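Local coordinates for protein putative enoyl-CoA hydratase (PDB 3G64) that probably acts on acyl-CoA thioesters as an enoyl-CoA hydratase, as a member of the crotonase-like enoyl-CoA hydratase/isomerase family, at residues T255-H263 and K269-R277. Sequence-based numbering, arbitrary orientation.
Sequences TGEDYAEFH and KRPPKWQGR
E261 and D258, one helical turn apart on helix 257-267, hold the C-terminal tail of this crotonase-family chain as it doubles back after a Schellman motif whose positive-phi residue is K269. R270 grips the E261 carboxylate end-on: NH1 lies 2.8 Å from OE2 and NH2 bonds OE1, both oxygens lying in the guanidinium plane but met on their syn sides, out of the carboxylate plane, since the two planes differ by 29°. E261 OE2 also accepts K273 N at 2.7 Å through its anti lone pair, so one oxygen takes two donors from the tail. The E261 side chain reaches them with CG anti to the backbone N (chi1 163°) and a bend at chi2. A glutamine here would probably leave the R270 guanidinium without its charged mate and, wherever its NH2 group faced K273 N, cost that bond its acceptor.

D258 presents both oxygens to consecutive amides: Q275 N meets the syn lone pair of OD1 at 2.8 Å, nearly straight at 174°, while G276 N reaches OD2 at 2.7 Å on a more bent path. A water that donates to both D258 OD1 and K273 O adds a bridged link to the tail. At the helix start, where G256 is the N-cap, D258 N donates to R277 O at 3.0 Å; E257 flanks it with a salt bridge to R277, whose NE approaches OE2 from above the carboxylate plane.

Farther out, W274 sets its ring edge against D258 O, while P272 CB, from the same segment, lies over one ring face, offset toward the rim. E268 gives R270 NE a second charged partner, and R152 of a neighbouring subunit packs on W274 and F262. W274 CH2 stands 4.1 Å from F262 CB.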
# COMPACT_ATOMS: atom_id res chain seq x y z
N THR A 255 -28.60 -4.68 12.80
CA THR A 255 -30.07 -4.77 12.74
C THR A 255 -30.56 -5.80 11.72
O THR A 255 -31.77 -5.97 11.52
CB THR A 255 -30.72 -3.42 12.35
OG1 THR A 255 -30.60 -3.20 10.93
CG2 THR A 255 -30.08 -2.24 13.12
N GLY A 256 -29.62 -6.47 11.05
CA GLY A 256 -29.93 -7.44 10.01
C GLY A 256 -30.26 -8.82 10.56
O GLY A 256 -29.84 -9.18 11.66
N GLU A 257 -31.02 -9.59 9.79
CA GLU A 257 -31.32 -10.98 10.14
C GLU A 257 -30.10 -11.84 10.32
O GLU A 257 -30.10 -12.77 11.14
CB GLU A 257 -32.17 -11.63 9.05
CG GLU A 257 -33.60 -11.16 9.01
CD GLU A 257 -34.40 -11.90 7.95
OE1 GLU A 257 -34.19 -13.13 7.76
OE2 GLU A 257 -35.25 -11.24 7.30
N ASP A 258 -29.05 -11.58 9.54
CA ASP A 258 -27.91 -12.51 9.51
C ASP A 258 -27.10 -12.46 10.80
O ASP A 258 -26.65 -13.49 11.31
CB ASP A 258 -27.02 -12.27 8.28
CG ASP A 258 -27.63 -12.88 7.03
OD1 ASP A 258 -28.63 -13.64 7.14
OD2 ASP A 258 -27.13 -12.61 5.92
N TYR A 259 -26.93 -11.26 11.35
CA TYR A 259 -26.25 -11.13 12.62
C TYR A 259 -27.04 -11.83 13.72
O TYR A 259 -26.46 -12.51 14.55
CB TYR A 259 -26.15 -9.66 12.96
CG TYR A 259 -25.42 -9.30 14.24
CD1 TYR A 259 -24.08 -9.65 14.43
CD2 TYR A 259 -26.05 -8.53 15.22
CE1 TYR A 259 -23.41 -9.25 15.57
CE2 TYR A 259 -25.39 -8.11 16.36
CZ TYR A 259 -24.07 -8.48 16.53
OH TYR A 259 -23.42 -8.06 17.66
N ALA A 260 -28.37 -11.66 13.73
CA ALA A 260 -29.21 -12.33 14.74
C ALA A 260 -29.12 -13.85 14.55
O ALA A 260 -29.01 -14.61 15.52
CB ALA A 260 -30.65 -11.85 14.66
N GLU A 261 -29.13 -14.28 13.30
CA GLU A 261 -29.07 -15.70 13.01
C GLU A 261 -27.73 -16.28 13.46
O GLU A 261 -27.67 -17.42 13.94
CB GLU A 261 -29.37 -16.01 11.55
CG GLU A 261 -28.93 -17.41 11.07
CD GLU A 261 -29.77 -18.60 11.63
OE1 GLU A 261 -30.66 -18.40 12.48
OE2 GLU A 261 -29.53 -19.73 11.17
N PHE A 262 -26.65 -15.50 13.36
CA PHE A 262 -25.38 -16.04 13.82
C PHE A 262 -25.49 -16.44 15.30
O PHE A 262 -25.03 -17.49 15.71
CB PHE A 262 -24.21 -15.07 13.71
CG PHE A 262 -23.07 -15.45 14.63
CD1 PHE A 262 -22.26 -16.54 14.33
CD2 PHE A 262 -22.89 -14.79 15.84
CE1 PHE A 262 -21.24 -16.92 15.18
CE2 PHE A 262 -21.88 -15.16 16.70
CZ PHE A 262 -21.06 -16.22 16.38
N HIS A 263 -26.07 -15.55 16.09
CA HIS A 263 -26.16 -15.76 17.52
C HIS A 263 -27.15 -16.89 17.89
O HIS A 263 -26.87 -17.70 18.78
CB HIS A 263 -26.55 -14.46 18.23
CG HIS A 263 -26.53 -14.57 19.71
ND1 HIS A 263 -27.67 -14.77 20.47
CD2 HIS A 263 -25.50 -14.56 20.59
CE1 HIS A 263 -27.34 -14.86 21.74
NE2 HIS A 263 -26.03 -14.73 21.84
N LYS A 269 -26.13 -24.46 18.86
CA LYS A 269 -25.10 -25.37 18.33
C LYS A 269 -25.43 -25.98 16.96
O LYS A 269 -25.38 -27.19 16.78
CB LYS A 269 -24.80 -26.49 19.37
CG LYS A 269 -24.23 -25.96 20.70
CD LYS A 269 -24.01 -27.05 21.72
CE LYS A 269 -23.08 -28.14 21.19
NZ LYS A 269 -23.21 -29.43 21.93
N ARG A 270 -25.76 -25.13 15.99
CA ARG A 270 -26.11 -25.59 14.64
C ARG A 270 -25.55 -24.63 13.60
O ARG A 270 -25.11 -23.53 13.94
CB ARG A 270 -27.63 -25.67 14.49
CG ARG A 270 -28.35 -24.37 14.89
CD ARG A 270 -29.77 -24.34 14.39
NE ARG A 270 -30.44 -23.07 14.65
CZ ARG A 270 -30.32 -22.00 13.87
NH1 ARG A 270 -29.55 -22.07 12.78
NH2 ARG A 270 -30.97 -20.89 14.15
N PRO A 271 -25.56 -25.03 12.32
CA PRO A 271 -25.09 -24.15 11.24
C PRO A 271 -26.03 -22.97 11.04
O PRO A 271 -27.25 -23.14 11.14
CB PRO A 271 -25.16 -25.05 10.01
CG PRO A 271 -25.14 -26.45 10.55
CD PRO A 271 -25.88 -26.39 11.84
N PRO A 272 -25.49 -21.77 10.77
CA PRO A 272 -26.40 -20.64 10.53
C PRO A 272 -26.99 -20.80 9.15
O PRO A 272 -26.34 -21.35 8.29
CB PRO A 272 -25.48 -19.42 10.56
CG PRO A 272 -24.12 -19.91 10.93
CD PRO A 272 -24.08 -21.39 10.66
N LYS A 273 -28.22 -20.35 8.95
CA LYS A 273 -28.78 -20.28 7.61
C LYS A 273 -28.86 -18.80 7.21
O LYS A 273 -29.74 -18.06 7.66
CB LYS A 273 -30.15 -20.94 7.55
CG LYS A 273 -30.11 -22.47 7.67
CD LYS A 273 -31.51 -23.10 7.73
CE LYS A 273 -31.43 -24.62 7.85
NZ LYS A 273 -32.69 -25.29 7.42
N TRP A 274 -27.92 -18.37 6.38
CA TRP A 274 -27.84 -16.95 5.99
C TRP A 274 -28.93 -16.57 5.00
O TRP A 274 -29.33 -17.39 4.17
CB TRP A 274 -26.49 -16.66 5.36
CG TRP A 274 -25.30 -17.10 6.17
CD1 TRP A 274 -24.41 -18.08 5.83
CD2 TRP A 274 -24.89 -16.60 7.45
NE1 TRP A 274 -23.45 -18.20 6.81
CE2 TRP A 274 -23.72 -17.30 7.81
CE3 TRP A 274 -25.37 -15.62 8.31
CZ2 TRP A 274 -23.03 -17.05 9.00
CZ3 TRP A 274 -24.68 -15.36 9.48
CH2 TRP A 274 -23.53 -16.06 9.81
N GLN A 275 -29.39 -15.33 5.06
CA GLN A 275 -30.37 -14.80 4.10
C GLN A 275 -29.88 -13.56 3.33
O GLN A 275 -30.55 -13.12 2.39
CB GLN A 275 -31.68 -14.43 4.82
CG GLN A 275 -32.36 -15.56 5.59
CD GLN A 275 -32.99 -16.57 4.66
OE1 GLN A 275 -33.24 -16.28 3.49
NE2 GLN A 275 -33.26 -17.77 5.18
N GLY A 276 -28.76 -12.97 3.74
CA GLY A 276 -28.24 -11.77 3.08
C GLY A 276 -29.06 -10.52 3.34
O GLY A 276 -29.22 -9.69 2.45
N ARG A 277 -29.58 -10.39 4.57
CA ARG A 277 -30.36 -9.23 4.99
C ARG A 277 -30.46 -9.22 6.53
O ARG A 277 -29.64 -9.85 7.19
CB ARG A 277 -31.75 -9.25 4.36
CG ARG A 277 -32.54 -10.53 4.63
CD ARG A 277 -33.98 -10.44 4.14
NE ARG A 277 -34.69 -11.70 4.38
CZ ARG A 277 -34.95 -12.61 3.45
NH1 ARG A 277 -35.59 -13.73 3.78
NH2 ARG A 277 -34.57 -12.41 2.19
O HOH W 1 -30.40 -15.25 8.38